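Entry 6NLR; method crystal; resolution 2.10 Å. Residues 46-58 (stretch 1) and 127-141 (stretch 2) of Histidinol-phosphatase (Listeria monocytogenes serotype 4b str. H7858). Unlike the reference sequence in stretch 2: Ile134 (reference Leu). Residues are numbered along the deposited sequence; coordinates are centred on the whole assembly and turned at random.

Stretch 1 46-58: EFMKNTAGDKEAV
Stretch 2 127-141: GQGGFRSIDFSAEDY

Stretch 1 leaves a weakly bonded helix at Met48 (selenomethionine), runs extended through Thr51 and Ala52, turns at Gly53 and enters a second helix by Glu56. Stretch 2 makes a type II turn from Gly127 to Gly130, a strand from Gly130 to Ser133, a short loop, and a helix from Ala138. The two meet in a single parallel beta bridge pairing Thr51 with Phe131, their CA atoms 4.3 Å apart. Phe131 N donates to Asn50 O at 2.9 Å and Ala52 N donates to Phe131 O at 3.0 Å, both nearly linear, so Phe131 spends both its backbone polar groups on stretch 1.

Glycine suits the turn. Gly129 has positive phi (90/-3), and Gly130, at 142/-157, lies where a CB would jam against the preceding carbonyl and come 2.6 Å from Asn50 O. The bare backbone leaves room for Ala52, whose CB points toward stretch 2 and sits 3.4 Å from Gln128 O.

Phe131 (chi1 -77°, m; chi2 -75°) points its CB toward stretch 1. Phe47, chi1 t (174°), starts sideways, but its ring reaches across to place CE1 3.3 Å from Phe131 CG, over one face of the Phe131 ring. The planes lie 39° apart with centroids separated by 4.7 Å, an oblique apolar contact. Asn50, chi1 m (-73°), turns its end away from stretch 2, and its ND2 donates to Glu46 O at 2.9 Å.

Arg132 folds back through three m torsions (-62°, -61°, -64°). This curl lets NH1 donate to Gln128 O at 3.0 Å, tying the side chain to the turn, while NH2 forms a salt bridge with Asp140 OD1 at 3.0 Å. Gly53 CA packs over one guanidinium face, 3.3 Å from Arg132 CZ. At Gly53 phi is 76°, and a CB would fall 2.4 Å from Arg132 NE, so glycine fits both backbone and neighbour.

Asp140 takes chi1 t (-179°), and its OD1 also accepts from Asp54 N at 3.2 Å; one carboxylate oxygen of buried Asp140 thus joins the arginine to the other stretch. Asp54, chi1 t (-164°), precedes the turn that leads into the helix, and its OD1 accepts a capping bond from Glu56 N at 3.0 Å. Ser137, chi1 p (83°), is the N-cap of its helix, OG accepting from Asp140 N at 3.1 Å.

Phe136, chi1 t (-177°) and chi2 73°, points toward the second helix of stretch 1. Ala57 CB lies 3.7 Å from Phe136 CD1 and 3.9 Å from Ser133 CB, its small methyl allowing close approach, while extended Glu56 (chi1 and chi2 t) brings CG within 4.0 Å of Phe136 CE1.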

ATOM      1  N   GLU A  46      11.118  -9.750  15.084  1.00 35.79           N
ATOM      2  CA  GLU A  46      12.550  -9.362  14.955  1.00 37.28           C
ATOM      3  C   GLU A  46      12.641  -7.944  14.378  1.00 31.85           C
ATOM      4  O   GLU A  46      13.436  -7.149  14.871  1.00 32.09           O
ATOM      5  CB  GLU A  46      13.343 -10.310  14.048  1.00 39.95           C
ATOM      6  CG  GLU A  46      13.657 -11.643  14.677  1.00 47.28           C
ATOM      7  CD  GLU A  46      14.441 -11.512  15.974  1.00 52.18           C
ATOM      8  OE1 GLU A  46      15.599 -10.988  15.948  1.00 58.29           O
ATOM      9  OE2 GLU A  46      13.876 -11.887  17.007  1.00 49.10           O
ATOM     10  N   PHE A  47      11.891  -7.659  13.324  1.00 29.93           N
ATOM     11  CA  PHE A  47      11.859  -6.321  12.686  1.00 30.13           C
ATOM     12  C   PHE A  47      11.466  -5.261  13.726  1.00 29.58           C
ATOM     13  O   PHE A  47      12.055  -4.189  13.807  1.00 28.32           O
ATOM     14  CB  PHE A  47      10.890  -6.343  11.499  1.00 29.15           C
ATOM     15  CG  PHE A  47      10.697  -4.983  10.900  1.00 27.24           C
ATOM     16  CD1 PHE A  47      11.596  -4.493   9.967  1.00 28.96           C
ATOM     17  CD2 PHE A  47       9.661  -4.170  11.324  1.00 30.30           C
ATOM     18  CE1 PHE A  47      11.449  -3.211   9.452  1.00 26.51           C
ATOM     19  CE2 PHE A  47       9.512  -2.896  10.797  1.00 28.72           C
ATOM     20  CZ  PHE A  47      10.410  -2.422   9.879  1.00 25.23           C
HETATM   21  N   MSE A  48      10.483  -5.583  14.554  1.00 30.00           N
HETATM   22  CA  MSE A  48       9.928  -4.649  15.520  1.00 35.42           C
HETATM   23  C   MSE A  48      10.907  -4.347  16.663  1.00 38.22           C
HETATM   24  O   MSE A  48      10.738  -3.356  17.360  1.00 45.49           O
HETATM   25  CB  MSE A  48       8.609  -5.210  16.062  1.00 33.88           C
HETATM   26  CG  MSE A  48       7.476  -5.166  15.045  1.00 36.43           C
HETATM   27 SE   MSE A  48       5.813  -5.926  15.805  1.00 44.80          SE
HETATM   28  CE  MSE A  48       4.610  -4.414  16.054  1.00 56.93           C
ATOM     29  N   LYS A  49      11.943  -5.174  16.863  1.00 36.34           N
ATOM     30  CA  LYS A  49      12.997  -4.835  17.810  1.00 36.32           C
ATOM     31  C   LYS A  49      13.957  -3.792  17.229  1.00 33.20           C
ATOM     32  O   LYS A  49      14.795  -3.297  17.995  1.00 30.90           O
ATOM     33  CB  LYS A  49      13.863  -6.049  18.168  1.00 36.63           C
ATOM     34  CG  LYS A  49      13.111  -7.194  18.816  1.00 41.31           C
ATOM     35  CD  LYS A  49      13.933  -8.459  18.894  1.00 45.13           C
ATOM     36  CE  LYS A  49      13.096  -9.669  19.260  1.00 46.97           C
ATOM     37  NZ  LYS A  49      13.972 -10.808  19.590  1.00 48.74           N
ATOM     38  N   ASN A  50      13.901  -3.524  15.918  1.00 31.52           N
ATOM     39  CA  ASN A  50      14.981  -2.794  15.207  1.00 30.87           C
ATOM     40  C   ASN A  50      14.444  -1.476  14.660  1.00 27.10           C
ATOM     41  O   ASN A  50      15.006  -0.988  13.674  1.00 27.52           O
ATOM     42  CB  ASN A  50      15.634  -3.679  14.142  1.00 31.28           C
ATOM     43  CG  ASN A  50      16.517  -4.737  14.778  1.00 36.29           C
ATOM     44  OD1 ASN A  50      17.564  -4.414  15.331  1.00 38.00           O
ATOM     45  ND2 ASN A  50      16.077  -5.981  14.766  1.00 34.18           N
ATOM     46  N   THR A  51      13.427  -0.915  15.303  1.00 25.47           N
ATOM     47  CA  THR A  51      12.761   0.334  14.855  1.00 25.66           C
ATOM     48  C   THR A  51      13.167   1.471  15.784  1.00 26.32           C
ATOM     49  O   THR A  51      13.615   1.201  16.906  1.00 28.29           O
ATOM     50  CB  THR A  51      11.233   0.208  14.792  1.00 26.33           C
ATOM     51  OG1 THR A  51      10.719   0.191  16.125  1.00 28.37           O
ATOM     52  CG2 THR A  51      10.772  -0.998  14.002  1.00 26.92           C
ATOM     53  N   ALA A  52      13.019   2.693  15.296  1.00 24.99           N
ATOM     54  CA  ALA A  52      13.095   3.930  16.083  1.00 26.52           C
ATOM     55  C   ALA A  52      11.917   4.795  15.636  1.00 26.48           C
ATOM     56  O   ALA A  52      11.026   4.277  14.942  1.00 25.56           O
ATOM     57  CB  ALA A  52      14.443   4.587  15.884  1.00 28.27           C
ATOM     58  N   GLY A  53      11.882   6.041  16.061  1.00 26.48           N
ATOM     59  CA  GLY A  53      10.756   6.931  15.745  1.00 26.18           C
ATOM     60  C   GLY A  53       9.556   6.599  16.607  1.00 26.01           C
ATOM     61  O   GLY A  53       9.669   5.773  17.545  1.00 24.02           O
ATOM     62  N   ASP A  54       8.429   7.214  16.298  1.00 26.26           N
ATOM     63  CA  ASP A  54       7.195   7.092  17.110  1.00 28.51           C
ATOM     64  C   ASP A  54       6.807   5.611  17.200  1.00 26.93           C
ATOM     65  O   ASP A  54       6.522   5.033  16.176  1.00 26.36           O
ATOM     66  CB  ASP A  54       6.113   7.985  16.518  1.00 31.44           C
ATOM     67  CG  ASP A  54       4.975   8.221  17.487  1.00 33.48           C
ATOM     68  OD1 ASP A  54       4.450   7.219  17.994  1.00 36.25           O
ATOM     69  OD2 ASP A  54       4.631   9.386  17.714  1.00 38.02           O
ATOM     70  N   LYS A  55       6.837   5.019  18.398  1.00 28.78           N
ATOM     71  CA  LYS A  55       6.483   3.590  18.646  1.00 28.40           C
ATOM     72  C   LYS A  55       5.085   3.284  18.081  1.00 28.07           C
ATOM     73  O   LYS A  55       4.851   2.171  17.634  1.00 25.91           O
ATOM     74  CB  LYS A  55       6.568   3.270  20.139  1.00 29.79           C
ATOM     75  CG  LYS A  55       7.998   3.216  20.671  1.00 31.61           C
ATOM     76  CD  LYS A  55       8.086   3.133  22.146  1.00 32.83           C
ATOM     77  CE  LYS A  55       9.523   3.234  22.609  1.00 34.38           C
ATOM     78  NZ  LYS A  55       9.607   3.137  24.079  1.00 36.14           N
ATOM     79  N   GLU A  56       4.176   4.250  18.084  1.00 28.70           N
ATOM     80  CA  GLU A  56       2.782   4.054  17.598  1.00 32.51           C
ATOM     81  C   GLU A  56       2.786   3.631  16.125  1.00 28.57           C
ATOM     82  O   GLU A  56       1.915   2.843  15.728  1.00 28.22           O
ATOM     83  CB  GLU A  56       1.982   5.334  17.835  1.00 39.01           C
ATOM     84  CG  GLU A  56       0.523   5.248  17.419  1.00 46.08           C
ATOM     85  CD  GLU A  56      -0.290   6.482  17.839  1.00 55.45           C
ATOM     86  OE1 GLU A  56       0.039   7.080  18.898  1.00 58.87           O
ATOM     87  OE2 GLU A  56      -1.232   6.869  17.098  1.00 52.76           O
ATOM     88  N   ALA A  57       3.749   4.083  15.327  1.00 26.42           N
ATOM     89  CA  ALA A  57       3.844   3.678  13.905  1.00 29.09           C
ATOM     90  C   ALA A  57       4.038   2.162  13.831  1.00 30.30           C
ATOM     91  O   ALA A  57       3.663   1.578  12.843  1.00 29.81           O
ATOM     92  CB  ALA A  57       4.972   4.410  13.227  1.00 27.54           C
ATOM     93  N   VAL A  58       4.641   1.557  14.852  1.00 27.44           N
ATOM     94  CA  VAL A  58       4.984   0.112  14.841  1.00 26.59           C
ATOM     95  C   VAL A  58       3.899  -0.658  15.590  1.00 29.26           C
ATOM     96  O   VAL A  58       3.427  -1.652  15.034  1.00 28.88           O
ATOM     97  CB  VAL A  58       6.372  -0.112  15.469  1.00 27.20           C
ATOM     98  CG1 VAL A  58       6.730  -1.590  15.501  1.00 26.50           C
ATOM     99  CG2 VAL A  58       7.434   0.706  14.741  1.00 30.05           C
ATOM    100  N   GLY A 127      16.495   4.324   8.813  1.00 21.30           N
ATOM    101  CA  GLY A 127      16.606   5.751   9.133  1.00 21.84           C
ATOM    102  C   GLY A 127      17.345   5.955  10.424  1.00 22.42           C
ATOM    103  O   GLY A 127      18.111   5.059  10.845  1.00 23.16           O
ATOM    104  N   GLN A 128      17.116   7.103  11.045  1.00 23.23           N
ATOM    105  CA  GLN A 128      17.854   7.539  12.247  1.00 24.13           C
ATOM    106  C   GLN A 128      17.442   6.605  13.385  1.00 24.93           C
ATOM    107  O   GLN A 128      16.237   6.618  13.757  1.00 24.32           O
ATOM    108  CB  GLN A 128      17.548   9.006  12.519  1.00 23.43           C
ATOM    109  CG  GLN A 128      18.427   9.626  13.592  1.00 25.09           C
ATOM    110  CD  GLN A 128      19.894   9.672  13.246  1.00 26.67           C
ATOM    111  OE1 GLN A 128      20.747   9.498  14.115  1.00 29.23           O
ATOM    112  NE2 GLN A 128      20.206   9.929  11.992  1.00 22.83           N
ATOM    113  N   GLY A 129      18.387   5.801  13.882  1.00 24.49           N
ATOM    114  CA  GLY A 129      18.202   4.957  15.078  1.00 24.83           C
ATOM    115  C   GLY A 129      17.659   3.579  14.760  1.00 24.57           C
ATOM    116  O   GLY A 129      17.505   2.784  15.711  1.00 25.68           O
ATOM    117  N   GLY A 130      17.349   3.292  13.486  1.00 24.43           N
ATOM    118  CA  GLY A 130      16.813   1.991  13.046  1.00 22.69           C
ATOM    119  C   GLY A 130      15.780   2.193  11.962  1.00 24.15           C
ATOM    120  O   GLY A 130      15.793   3.280  11.316  1.00 23.81           O
ATOM    121  N   PHE A 131      14.878   1.227  11.784  1.00 23.66           N
ATOM    122  CA  PHE A 131      13.816   1.330  10.755  1.00 24.30           C
ATOM    123  C   PHE A 131      12.842   2.432  11.174  1.00 22.16           C
ATOM    124  O   PHE A 131      12.546   2.582  12.376  1.00 21.41           O
ATOM    125  CB  PHE A 131      13.111  -0.007  10.527  1.00 28.46           C
ATOM    126  CG  PHE A 131      13.913  -0.961   9.690  1.00 33.24           C
ATOM    127  CD1 PHE A 131      14.020  -0.767   8.318  1.00 36.42           C
ATOM    128  CD2 PHE A 131      14.556  -2.042  10.272  1.00 39.00           C
ATOM    129  CE1 PHE A 131      14.750  -1.646   7.542  1.00 42.19           C
ATOM    130  CE2 PHE A 131      15.303  -2.913   9.492  1.00 41.49           C
ATOM    131  CZ  PHE A 131      15.408  -2.700   8.135  1.00 41.80           C
ATOM    132  N   ARG A 132      12.411   3.200  10.186  1.00 19.26           N
ATOM    133  CA  ARG A 132      11.571   4.399  10.359  1.00 19.78           C
ATOM    134  C   ARG A 132      10.410   4.334   9.370  1.00 19.98           C
ATOM    135  O   ARG A 132      10.530   3.717   8.293  1.00 20.68           O
ATOM    136  CB  ARG A 132      12.386   5.674  10.144  1.00 20.44           C
ATOM    137  CG  ARG A 132      13.529   5.879  11.119  1.00 20.12           C
ATOM    138  CD  ARG A 132      13.091   5.998  12.559  1.00 21.40           C
ATOM    139  NE  ARG A 132      12.264   7.177  12.767  1.00 20.83           N
ATOM    140  CZ  ARG A 132      12.641   8.280  13.395  1.00 21.30           C
ATOM    141  NH1 ARG A 132      13.864   8.419  13.893  1.00 24.12           N
ATOM    142  NH2 ARG A 132      11.781   9.274  13.512  1.00 20.82           N
ATOM    143  N   SER A 133       9.302   4.932   9.762  1.00 20.83           N
ATOM    144  CA  SER A 133       8.049   4.927   8.977  1.00 21.27           C
ATOM    145  C   SER A 133       8.114   6.012   7.899  1.00 20.09           C
ATOM    146  O   SER A 133       8.478   7.146   8.212  1.00 21.77           O
ATOM    147  CB  SER A 133       6.875   5.138   9.887  1.00 22.04           C
ATOM    148  OG  SER A 133       5.682   5.271   9.127  1.00 19.46           O
ATOM    149  N   ILE A 134       7.686   5.669   6.691  1.00 21.09           N
ATOM    150  CA  ILE A 134       7.519   6.586   5.535  1.00 21.98           C
ATOM    151  C   ILE A 134       6.239   7.414   5.729  1.00 22.90           C
ATOM    152  O   ILE A 134       6.215   8.564   5.252  1.00 21.17           O
ATOM    153  CB  ILE A 134       7.471   5.770   4.228  1.00 22.97           C
ATOM    154  CG1 ILE A 134       8.822   5.105   3.960  1.00 25.62           C
ATOM    155  CG2 ILE A 134       7.003   6.628   3.058  1.00 23.57           C
ATOM    156  CD1 ILE A 134       8.747   3.917   3.029  1.00 24.69           C
ATOM    157  N   ASP A 135       5.219   6.870   6.403  1.00 21.59           N
ATOM    158  CA  ASP A 135       3.833   7.401   6.260  1.00 26.33           C
ATOM    159  C   ASP A 135       3.161   7.719   7.606  1.00 24.54           C
ATOM    160  O   ASP A 135       1.980   8.009   7.582  1.00 26.82           O
ATOM    161  CB  ASP A 135       2.976   6.442   5.418  1.00 28.07           C
ATOM    162  CG  ASP A 135       2.766   5.062   6.014  1.00 28.96           C
ATOM    163  OD1 ASP A 135       3.420   4.740   7.006  1.00 34.76           O
ATOM    164  OD2 ASP A 135       1.947   4.315   5.474  1.00 35.64           O
ATOM    165  N   PHE A 136       3.875   7.737   8.734  1.00 23.95           N
ATOM    166  CA  PHE A 136       3.220   7.989  10.037  1.00 22.70           C
ATOM    167  C   PHE A 136       2.879   9.481  10.171  1.00 23.74           C
ATOM    168  O   PHE A 136       1.741   9.818  10.450  1.00 24.28           O
ATOM    169  CB  PHE A 136       4.053   7.468  11.206  1.00 23.31           C
ATOM    170  CG  PHE A 136       3.352   7.672  12.523  1.00 25.68           C
ATOM    171  CD1 PHE A 136       2.259   6.885  12.877  1.00 27.77           C
ATOM    172  CD2 PHE A 136       3.732   8.700  13.372  1.00 26.19           C
ATOM    173  CE1 PHE A 136       1.589   7.113  14.073  1.00 29.39           C
ATOM    174  CE2 PHE A 136       3.035   8.950  14.546  1.00 28.20           C
ATOM    175  CZ  PHE A 136       1.980   8.150  14.902  1.00 28.17           C
ATOM    176  N   SER A 137       3.840  10.381  10.018  1.00 23.04           N
ATOM    177  CA  SER A 137       3.579  11.830  10.167  1.00 24.62           C
ATOM    178  C   SER A 137       4.710  12.609   9.503  1.00 24.88           C
ATOM    179  O   SER A 137       5.847  12.065   9.389  1.00 21.98           O
ATOM    180  CB  SER A 137       3.411  12.235  11.623  1.00 26.59           C
ATOM    181  OG  SER A 137       4.696  12.432  12.227  1.00 26.81           O
ATOM    182  N   ALA A 138       4.414  13.838   9.096  1.00 23.69           N
ATOM    183  CA  ALA A 138       5.392  14.734   8.444  1.00 26.19           C
ATOM    184  C   ALA A 138       6.636  14.874   9.336  1.00 25.96           C
ATOM    185  O   ALA A 138       7.761  14.764   8.803  1.00 24.93           O
ATOM    186  CB  ALA A 138       4.745  16.062   8.170  1.00 25.58           C
ATOM    187  N   GLU A 139       6.449  15.131  10.634  1.00 25.03           N
ATOM    188  CA  GLU A 139       7.566  15.423  11.572  1.00 29.56           C
ATOM    189  C   GLU A 139       8.400  14.141  11.749  1.00 26.48           C
ATOM    190  O   GLU A 139       9.651  14.219  11.743  1.00 26.25           O
ATOM    191  CB  GLU A 139       7.037  15.954  12.905  1.00 31.57           C
ATOM    192  CG  GLU A 139       6.354  17.308  12.777  1.00 37.32           C
ATOM    193  CD  GLU A 139       4.869  17.327  12.394  1.00 44.32           C
ATOM    194  OE1 GLU A 139       4.239  16.241  12.163  1.00 37.81           O
ATOM    195  OE2 GLU A 139       4.314  18.444  12.357  1.00 53.94           O
ATOM    196  N   ASP A 140       7.737  12.997  11.864  1.00 22.62           N
ATOM    197  CA  ASP A 140       8.437  11.713  12.065  1.00 24.07           C
ATOM    198  C   ASP A 140       9.193  11.366  10.782  1.00 25.11           C
ATOM    199  O   ASP A 140      10.349  10.878  10.882  1.00 22.63           O
ATOM    200  CB  ASP A 140       7.459  10.629  12.500  1.00 25.27           C
ATOM    201  CG  ASP A 140       8.147   9.310  12.741  1.00 26.69           C
ATOM    202  OD1 ASP A 140       8.811   9.184  13.816  1.00 28.83           O
ATOM    203  OD2 ASP A 140       8.038   8.443  11.855  1.00 29.13           O
ATOM    204  N   TYR A 141       8.603  11.660   9.617  1.00 23.77           N
ATOM    205  CA  TYR A 141       9.240  11.405   8.296  1.00 23.50           C
ATOM    206  C   TYR A 141      10.457  12.317   8.129  1.00 24.90           C
ATOM    207  O   TYR A 141      11.501  11.849   7.631  1.00 22.36           O
ATOM    208  CB  TYR A 141       8.263  11.618   7.134  1.00 22.65           C
ATOM    209  CG  TYR A 141       8.782  11.229   5.773  1.00 21.59           C
ATOM    210  CD1 TYR A 141       9.168   9.930   5.501  1.00 21.61           C
ATOM    211  CD2 TYR A 141       8.876  12.147   4.742  1.00 22.14           C
ATOM    212  CE1 TYR A 141       9.629   9.553   4.246  1.00 22.37           C
ATOM    213  CE2 TYR A 141       9.326  11.795   3.475  1.00 21.44           C
ATOM    214  CZ  TYR A 141       9.708  10.490   3.229  1.00 22.82           C
ATOM    215  OH  TYR A 141      10.186  10.125   2.006  1.00 23.05           O
TER